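Local atomic coordinates of ABC transporter substrate binding protein (Ribose) (Agrobacterium vitis, PDB entry 5DKV), a protein that binds a sugar, here alpha-D-tagatopyranose, as the solute-binding component of what is probably a bacterial ABC sugar importer. Residues I157-P170 with H189-N202. Sequence-based numbering, arbitrary orientation.
Sequences IGDKGKVYVSNVKP and HPGITVLETQFNDN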
ATOM      1  N   ILE A 157      21.120 -11.144   2.692  1.00 11.63           N
ATOM      2  CA  ILE A 157      22.491 -10.618   2.681  1.00 12.06           C
ATOM      3  C   ILE A 157      23.384 -11.300   3.726  1.00 20.04           C
ATOM      4  O   ILE A 157      24.526 -10.896   3.934  1.00 17.84           O
ATOM      5  CB  ILE A 157      22.521  -9.080   2.893  1.00 11.41           C
ATOM      6  CG1 ILE A 157      22.080  -8.684   4.312  1.00 15.50           C
ATOM      7  CG2 ILE A 157      21.688  -8.396   1.802  1.00 18.25           C
ATOM      8  CD1 ILE A 157      22.117  -7.169   4.569  1.00 13.53           C
ATOM      9  N   GLY A 158      22.879 -12.353   4.363  1.00 19.35           N
ATOM     10  CA  GLY A 158      23.692 -13.104   5.312  1.00 20.21           C
ATOM     11  C   GLY A 158      23.963 -12.318   6.579  1.00 18.74           C
ATOM     12  O   GLY A 158      24.990 -12.488   7.233  1.00 17.66           O
ATOM     13  N   ASP A 159      23.034 -11.428   6.901  1.00 14.11           N
ATOM     14  CA  ASP A 159      23.011 -10.722   8.170  1.00 13.60           C
ATOM     15  C   ASP A 159      24.181  -9.762   8.371  1.00 14.68           C
ATOM     16  O   ASP A 159      24.520  -9.413   9.491  1.00 17.85           O
ATOM     17  CB  ASP A 159      22.939 -11.730   9.329  1.00 16.53           C
ATOM     18  CG  ASP A 159      22.191 -11.172  10.536  1.00 23.12           C
ATOM     19  OD1 ASP A 159      21.523 -10.137  10.372  1.00 23.01           O
ATOM     20  OD2 ASP A 159      22.262 -11.756  11.638  1.00 23.88           O
ATOM     21  N   LYS A 160      24.743  -9.272   7.273  1.00 15.27           N
ATOM     22  CA  LYS A 160      25.742  -8.201   7.346  1.00 14.45           C
ATOM     23  C   LYS A 160      25.776  -7.409   6.050  1.00 16.82           C
ATOM     24  O   LYS A 160      25.423  -7.921   4.979  1.00 19.93           O
ATOM     25  CB  LYS A 160      27.134  -8.759   7.640  1.00 22.50           C
ATOM     26  CG  LYS A 160      27.603  -9.765   6.617  1.00 23.28           C
ATOM     27  CD  LYS A 160      28.963 -10.354   6.985  1.00 36.21           C
ATOM     28  CE  LYS A 160      29.469 -11.285   5.891  1.00 51.33           C
ATOM     29  NZ  LYS A 160      30.902 -11.667   6.077  1.00 64.20           N
ATOM     30  N   GLY A 161      26.210  -6.157   6.159  1.00 14.22           N
ATOM     31  CA  GLY A 161      26.487  -5.348   4.991  1.00 14.74           C
ATOM     32  C   GLY A 161      25.609  -4.119   4.896  1.00 14.38           C
ATOM     33  O   GLY A 161      24.711  -3.915   5.731  1.00 13.80           O
ATOM     34  N   LYS A 162      25.858  -3.317   3.862  1.00 16.11           N
ATOM     35  CA  LYS A 162      25.174  -2.045   3.670  1.00 12.16           C
ATOM     36  C   LYS A 162      23.856  -2.209   2.915  1.00 14.67           C
ATOM     37  O   LYS A 162      23.811  -2.838   1.863  1.00 12.70           O
ATOM     38  CB  LYS A 162      26.038  -1.054   2.881  1.00 12.85           C
ATOM     39  CG  LYS A 162      27.352  -0.553   3.544  1.00 18.38           C
ATOM     40  CD  LYS A 162      28.255   0.042   2.408  1.00 26.73           C
ATOM     41  CE  LYS A 162      29.508   0.844   2.819  1.00 39.57           C
ATOM     42  NZ  LYS A 162      30.180   1.507   1.587  1.00 26.31           N
ATOM     43  N   VAL A 163      22.809  -1.581   3.425  1.00 10.35           N
ATOM     44  CA  VAL A 163      21.493  -1.585   2.764  1.00 11.36           C
ATOM     45  C   VAL A 163      20.897  -0.186   2.832  1.00 13.36           C
ATOM     46  O   VAL A 163      21.398   0.668   3.547  1.00 12.83           O
ATOM     47  CB  VAL A 163      20.482  -2.583   3.426  1.00 12.08           C
ATOM     48  CG1 VAL A 163      21.034  -3.985   3.436  1.00 12.72           C
ATOM     49  CG2 VAL A 163      20.146  -2.150   4.849  1.00 11.52           C
ATOM     50  N   TYR A 164      19.812   0.040   2.098  1.00 11.72           N
ATOM     51  CA  TYR A 164      19.040   1.257   2.264  1.00 10.26           C
ATOM     52  C   TYR A 164      17.603   1.000   1.856  1.00 10.31           C
ATOM     53  O   TYR A 164      17.307   0.021   1.174  1.00  8.78           O
ATOM     54  CB  TYR A 164      19.630   2.419   1.452  1.00 13.25           C
ATOM     55  CG  TYR A 164      19.387   2.336  -0.039  1.00  9.76           C
ATOM     56  CD1 TYR A 164      20.193   1.575  -0.845  1.00  9.91           C
ATOM     57  CD2 TYR A 164      18.337   3.028  -0.629  1.00 10.61           C
ATOM     58  CE1 TYR A 164      19.979   1.497  -2.202  1.00 13.18           C
ATOM     59  CE2 TYR A 164      18.117   2.963  -1.998  1.00 11.43           C
ATOM     60  CZ  TYR A 164      18.941   2.186  -2.777  1.00 13.45           C
ATOM     61  OH  TYR A 164      18.750   2.074  -4.146  1.00 14.31           O
ATOM     62  N   VAL A 165      16.725   1.896   2.296  1.00  8.62           N
ATOM     63  CA  VAL A 165      15.327   1.885   1.930  1.00  8.65           C
ATOM     64  C   VAL A 165      15.088   2.844   0.752  1.00 12.60           C
ATOM     65  O   VAL A 165      15.461   4.030   0.796  1.00 11.68           O
ATOM     66  CB  VAL A 165      14.431   2.312   3.103  1.00 10.82           C
ATOM     67  CG1 VAL A 165      12.934   2.278   2.692  1.00 12.06           C
ATOM     68  CG2 VAL A 165      14.678   1.436   4.356  1.00 12.34           C
ATOM     69  N   SER A 166      14.474   2.312  -0.293  1.00  8.52           N
ATOM     70  CA  SER A 166      13.988   3.095  -1.397  1.00  8.74           C
ATOM     71  C   SER A 166      12.527   3.364  -1.078  1.00 10.93           C
ATOM     72  O   SER A 166      11.748   2.430  -0.926  1.00 10.92           O
ATOM     73  CB  SER A 166      14.173   2.331  -2.720  1.00  9.06           C
ATOM     74  OG  SER A 166      13.526   2.947  -3.806  1.00  9.80           O
ATOM     75  N   ASN A 167      12.174   4.631  -0.911  1.00  9.06           N
ATOM     76  CA  ASN A 167      10.839   5.003  -0.465  1.00  8.74           C
ATOM     77  C   ASN A 167      10.240   6.127  -1.286  1.00 13.25           C
ATOM     78  O   ASN A 167      10.891   6.685  -2.182  1.00 12.62           O
ATOM     79  CB  ASN A 167      10.888   5.398   1.009  1.00  9.29           C
ATOM     80  CG  ASN A 167       9.622   5.077   1.746  1.00 10.71           C
ATOM     81  OD1 ASN A 167       8.594   4.771   1.145  1.00 11.86           O
ATOM     82  ND2 ASN A 167       9.694   5.124   3.063  1.00 12.93           N
ATOM     83  N   VAL A 168       8.986   6.446  -0.995  1.00 12.03           N
ATOM     84  CA  VAL A 168       8.228   7.371  -1.826  1.00 12.29           C
ATOM     85  C   VAL A 168       8.515   8.826  -1.465  1.00 14.02           C
ATOM     86  O   VAL A 168       9.191   9.545  -2.211  1.00 13.91           O
ATOM     87  CB  VAL A 168       6.708   7.071  -1.694  1.00 14.42           C
ATOM     88  CG1 VAL A 168       5.894   8.020  -2.548  1.00 13.98           C
ATOM     89  CG2 VAL A 168       6.426   5.653  -2.124  1.00 11.70           C
ATOM     90  N   LYS A 169       8.017   9.237  -0.305  1.00 12.15           N
ATOM     91  CA  LYS A 169       8.084  10.626   0.130  1.00 14.16           C
ATOM     92  C   LYS A 169       7.770  10.647   1.618  1.00 14.05           C
ATOM     93  O   LYS A 169       6.879   9.923   2.041  1.00 16.94           O
ATOM     94  CB  LYS A 169       7.095  11.445  -0.724  1.00 23.87           C
ATOM     95  CG  LYS A 169       6.109  12.362  -0.049  1.00 34.44           C
ATOM     96  CD  LYS A 169       4.705  12.258  -0.672  1.00 45.37           C
ATOM     97  CE  LYS A 169       4.647  12.591  -2.149  1.00 42.75           C
ATOM     98  NZ  LYS A 169       3.219  12.719  -2.608  1.00 37.03           N
ATOM     99  N   PRO A 170       8.494  11.459   2.415  1.00 13.78           N
ATOM    100  CA  PRO A 170       8.098  11.562   3.829  1.00 17.75           C
ATOM    101  C   PRO A 170       6.628  11.930   3.987  1.00 21.44           C
ATOM    102  O   PRO A 170       6.108  12.734   3.212  1.00 18.31           O
ATOM    103  CB  PRO A 170       8.974  12.689   4.375  1.00 20.36           C
ATOM    104  CG  PRO A 170      10.130  12.791   3.429  1.00 18.94           C
ATOM    105  CD  PRO A 170       9.607  12.358   2.077  1.00 16.90           C
ATOM    106  N   HIS A 189      20.271  -5.721  14.286  1.00 16.60           N
ATOM    107  CA  HIS A 189      21.247  -6.467  13.503  1.00 13.73           C
ATOM    108  C   HIS A 189      22.558  -5.680  13.400  1.00 13.98           C
ATOM    109  O   HIS A 189      22.711  -4.865  12.510  1.00 15.34           O
ATOM    110  CB  HIS A 189      20.685  -6.742  12.103  1.00 13.60           C
ATOM    111  CG  HIS A 189      19.443  -7.585  12.106  1.00 18.62           C
ATOM    112  ND1 HIS A 189      19.434  -8.907  11.712  1.00 22.25           N
ATOM    113  CD2 HIS A 189      18.168  -7.286  12.448  1.00 17.66           C
ATOM    114  CE1 HIS A 189      18.205  -9.389  11.818  1.00 22.23           C
ATOM    115  NE2 HIS A 189      17.421  -8.425  12.268  1.00 20.69           N
ATOM    116  N   PRO A 190      23.517  -5.937  14.299  1.00 18.24           N
ATOM    117  CA  PRO A 190      24.670  -5.029  14.395  1.00 22.18           C
ATOM    118  C   PRO A 190      25.621  -5.046  13.195  1.00 21.44           C
ATOM    119  O   PRO A 190      26.373  -4.078  13.011  1.00 20.84           O
ATOM    120  CB  PRO A 190      25.388  -5.515  15.659  1.00 24.80           C
ATOM    121  CG  PRO A 190      24.956  -6.931  15.828  1.00 26.90           C
ATOM    122  CD  PRO A 190      23.533  -6.957  15.364  1.00 19.31           C
ATOM    123  N   GLY A 191      25.601  -6.110  12.400  1.00 17.70           N
ATOM    124  CA  GLY A 191      26.484  -6.205  11.247  1.00 19.96           C
ATOM    125  C   GLY A 191      25.939  -5.478  10.028  1.00 16.85           C
ATOM    126  O   GLY A 191      26.621  -5.340   9.018  1.00 17.55           O
ATOM    127  N   ILE A 192      24.699  -5.002  10.127  1.00 15.11           N
ATOM    128  CA  ILE A 192      24.052  -4.325   9.002  1.00 12.83           C
ATOM    129  C   ILE A 192      24.090  -2.816   9.178  1.00 12.78           C
ATOM    130  O   ILE A 192      23.798  -2.286  10.249  1.00 18.48           O
ATOM    131  CB  ILE A 192      22.592  -4.825   8.841  1.00 12.35           C
ATOM    132  CG1 ILE A 192      22.609  -6.291   8.404  1.00 14.80           C
ATOM    133  CG2 ILE A 192      21.818  -3.982   7.804  1.00 15.12           C
ATOM    134  CD1 ILE A 192      21.225  -6.926   8.230  1.00 15.85           C
ATOM    135  N   THR A 193      24.468  -2.135   8.110  1.00 14.48           N
ATOM    136  CA  THR A 193      24.492  -0.684   8.067  1.00 18.88           C
ATOM    137  C   THR A 193      23.335  -0.193   7.218  1.00 15.69           C
ATOM    138  O   THR A 193      23.208  -0.591   6.062  1.00 15.76           O
ATOM    139  CB  THR A 193      25.813  -0.163   7.469  1.00 17.62           C
ATOM    140  OG1 THR A 193      26.923  -0.648   8.237  1.00 20.44           O
ATOM    141  CG2 THR A 193      25.850   1.369   7.444  1.00 27.35           C
ATOM    142  N   VAL A 194      22.495   0.666   7.784  1.00 15.39           N
ATOM    143  CA  VAL A 194      21.402   1.247   7.023  1.00 13.15           C
ATOM    144  C   VAL A 194      21.814   2.627   6.545  1.00 15.62           C
ATOM    145  O   VAL A 194      21.960   3.565   7.338  1.00 16.65           O
ATOM    146  CB  VAL A 194      20.103   1.333   7.853  1.00 15.47           C
ATOM    147  CG1 VAL A 194      18.965   1.889   7.023  1.00 15.13           C
ATOM    148  CG2 VAL A 194      19.719  -0.045   8.370  1.00 19.17           C
ATOM    149  N   LEU A 195      22.003   2.741   5.232  1.00 13.23           N
ATOM    150  CA  LEU A 195      22.366   4.005   4.610  1.00 13.89           C
ATOM    151  C   LEU A 195      21.123   4.905   4.507  1.00 13.45           C
ATOM    152  O   LEU A 195      20.005   4.468   4.792  1.00 16.02           O
ATOM    153  CB  LEU A 195      22.971   3.769   3.228  1.00 14.19           C
ATOM    154  CG  LEU A 195      24.176   2.816   3.157  1.00 11.88           C
ATOM    155  CD1 LEU A 195      24.627   2.630   1.703  1.00 16.61           C
ATOM    156  CD2 LEU A 195      25.322   3.314   3.988  1.00 20.24           C
ATOM    157  N   GLU A 196      21.317   6.146   4.059  1.00 15.68           N
ATOM    158  CA  GLU A 196      20.214   7.096   3.980  1.00 15.94           C
ATOM    159  C   GLU A 196      19.125   6.640   3.016  1.00 13.80           C
ATOM    160  O   GLU A 196      19.387   6.193   1.896  1.00 14.91           O
ATOM    161  CB  GLU A 196      20.722   8.487   3.571  1.00 22.40           C
ATOM    162  CG  GLU A 196      19.676   9.575   3.726  1.00 39.15           C
ATOM    163  CD  GLU A 196      20.208  10.968   3.435  1.00 54.87           C
ATOM    164  OE1 GLU A 196      21.433  11.124   3.239  1.00 57.15           O
ATOM    165  OE2 GLU A 196      19.390  11.912   3.401  1.00 62.10           O
ATOM    166  N   THR A 197      17.886   6.775   3.463  1.00 14.45           N
ATOM    167  CA  THR A 197      16.727   6.527   2.626  1.00 13.19           C
ATOM    168  C   THR A 197      16.746   7.410   1.385  1.00 11.02           C
ATOM    169  O   THR A 197      17.053   8.597   1.464  1.00 12.86           O
ATOM    170  CB  THR A 197      15.450   6.770   3.423  1.00 12.12           C
ATOM    171  OG1 THR A 197      15.453   5.864   4.540  1.00 15.09           O
ATOM    172  CG2 THR A 197      14.199   6.549   2.579  1.00 12.18           C
ATOM    173  N   GLN A 198      16.409   6.812   0.255  1.00 10.12           N
ATOM    174  CA  GLN A 198      16.275   7.522  -1.016  1.00 10.13           C
ATOM    175  C   GLN A 198      14.802   7.665  -1.372  1.00 11.95           C
ATOM    176  O   GLN A 198      14.092   6.668  -1.481  1.00 12.32           O
ATOM    177  CB  GLN A 198      16.998   6.763  -2.121  1.00 10.84           C
ATOM    178  CG  GLN A 198      18.463   6.534  -1.854  1.00 14.52           C
ATOM    179  CD  GLN A 198      19.216   7.829  -1.794  1.00 18.18           C
ATOM    180  OE1 GLN A 198      19.252   8.585  -2.775  1.00 18.01           O
ATOM    181  NE2 GLN A 198      19.807   8.117  -0.638  1.00 23.30           N
ATOM    182  N   PHE A 199      14.346   8.899  -1.564  1.00 11.47           N
ATOM    183  CA  PHE A 199      12.938   9.155  -1.839  1.00 10.10           C
ATOM    184  C   PHE A 199      12.734   9.433  -3.309  1.00 10.53           C
ATOM    185  O   PHE A 199      13.399  10.287  -3.868  1.00 11.43           O
ATOM    186  CB  PHE A 199      12.417  10.331  -1.008  1.00 10.43           C
ATOM    187  CG  PHE A 199      12.316  10.024   0.469  1.00 10.46           C
ATOM    188  CD1 PHE A 199      11.294   9.234   0.933  1.00 11.18           C
ATOM    189  CD2 PHE A 199      13.244  10.518   1.376  1.00 13.75           C
ATOM    190  CE1 PHE A 199      11.181   8.927   2.289  1.00 12.66           C
ATOM    191  CE2 PHE A 199      13.143  10.209   2.738  1.00 16.11           C
ATOM    192  CZ  PHE A 199      12.114   9.421   3.187  1.00 16.36           C
ATOM    193  N   ASN A 200      11.830   8.690  -3.937  1.00 10.84           N
ATOM    194  CA  ASN A 200      11.666   8.759  -5.394  1.00 10.39           C
ATOM    195  C   ASN A 200      10.373   9.427  -5.864  1.00 10.80           C
ATOM    196  O   ASN A 200      10.129   9.518  -7.066  1.00 16.02           O
ATOM    197  CB  ASN A 200      11.726   7.359  -5.999  1.00  9.53           C
ATOM    198  CG  ASN A 200      10.723   6.380  -5.343  1.00 11.51           C
ATOM    199  OD1 ASN A 200       9.540   6.661  -5.256  1.00  9.48           O
ATOM    200  ND2 ASN A 200      11.219   5.242  -4.869  1.00 12.07           N
ATOM    201  N   ASP A 201       9.566   9.906  -4.927  1.00 13.20           N
ATOM    202  CA  ASP A 201       8.290  10.554  -5.245  1.00 14.72           C
ATOM    203  C   ASP A 201       7.334   9.667  -6.076  1.00 14.58           C
ATOM    204  O   ASP A 201       6.547  10.155  -6.905  1.00 15.20           O
ATOM    205  CB  ASP A 201       8.551  11.875  -5.982  1.00 14.40           C
ATOM    206  CG  ASP A 201       7.402  12.853  -5.843  1.00 30.49           C
ATOM    207  OD1 ASP A 201       7.183  13.649  -6.780  1.00 39.46           O
ATOM    208  OD2 ASP A 201       6.716  12.835  -4.796  1.00 30.06           O
ATOM    209  N   ASN A 202       7.424   8.366  -5.829  1.00  9.67           N
ATOM    210  CA  ASN A 202       6.626   7.318  -6.462  1.00  9.48           C
ATOM    211  C   ASN A 202       7.002   7.021  -7.913  1.00 14.74           C
ATOM    212  O   ASN A 202       6.233   6.402  -8.635  1.00 16.89           O
ATOM    213  CB  ASN A 202       5.136   7.631  -6.373  1.00  9.59           C
ATOM    214  CG  ASN A 202       4.302   6.416  -5.977  1.00 12.39           C
ATOM    215  OD1 ASN A 202       4.794   5.471  -5.361  1.00 11.87           O
ATOM    216  ND2 ASN A 202       3.025   6.447  -6.323  1.00 14.45           N
TER
HETATM  217  O   HOH W   1      23.982  -8.431  12.070  1.00 20.75           O
HETATM  218  O   HOH W   2      17.385   3.747   4.373  1.00 12.31           O
HETATM  219  O   HOH W   3      14.045   5.605  -4.094  1.00 10.50           O
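Gln198 O accepts twice: from Asn167 N at 2.9 Å, with an N-H...O angle of 179°, and from a water that Ser166 OG and Asn200 ND2 also hold by donating to it. Two parallel runs are out of step by one residue: Val163 pairs with Val194, but Ser166 with Gln198. At the break, a second water accepts from Val165 N and donates to Leu195 O and to Thr197 OG1, which is also hydrogen-bonded to Glu179 of helix 173-186; it bridges Val165 N and Leu195 O, which an unbroken register would probably have bonded directly. Beyond the second run, Asn167 O takes Asn200 N at 2.8 Å, and Asn200 OD1 accepts Asn202 N in its carbonyl plane, an Asx turn.

Phe199 is clamped between Pro170 CD, 3.7 Å from the ring centroid and 11° off its normal (a CH-pi contact), and Thr197 CG2 on the opposite face, toward the rim. Tyr164 CE2 meets Gln198 CG at 3.6 Å; the glutamine bends at chi2 (-64°), and NE2 donates back to Glu196 O within its own segment. At the far end, His189 ND1 donates to the syn lone pair of Asp159 OD1 at 2.8 Å, nearly in the ring plane, while NE2 bonds Glu185. Ile192 CD1 packs on Ile157 CD1 at 3.8 Å.

Helix 173-186 connects the strands in a beta-alpha-beta unit, with 192-199 at the sheet edge. The Asn202 side chain lies about 5 Å from the bound tagatopyranose, and its OD1 accepts from Asn228 ND2 of the sugar pocket. The chemistry is consistent with water bridging the break and the Asx turn holding the loop that carries Asn202 toward the pocket.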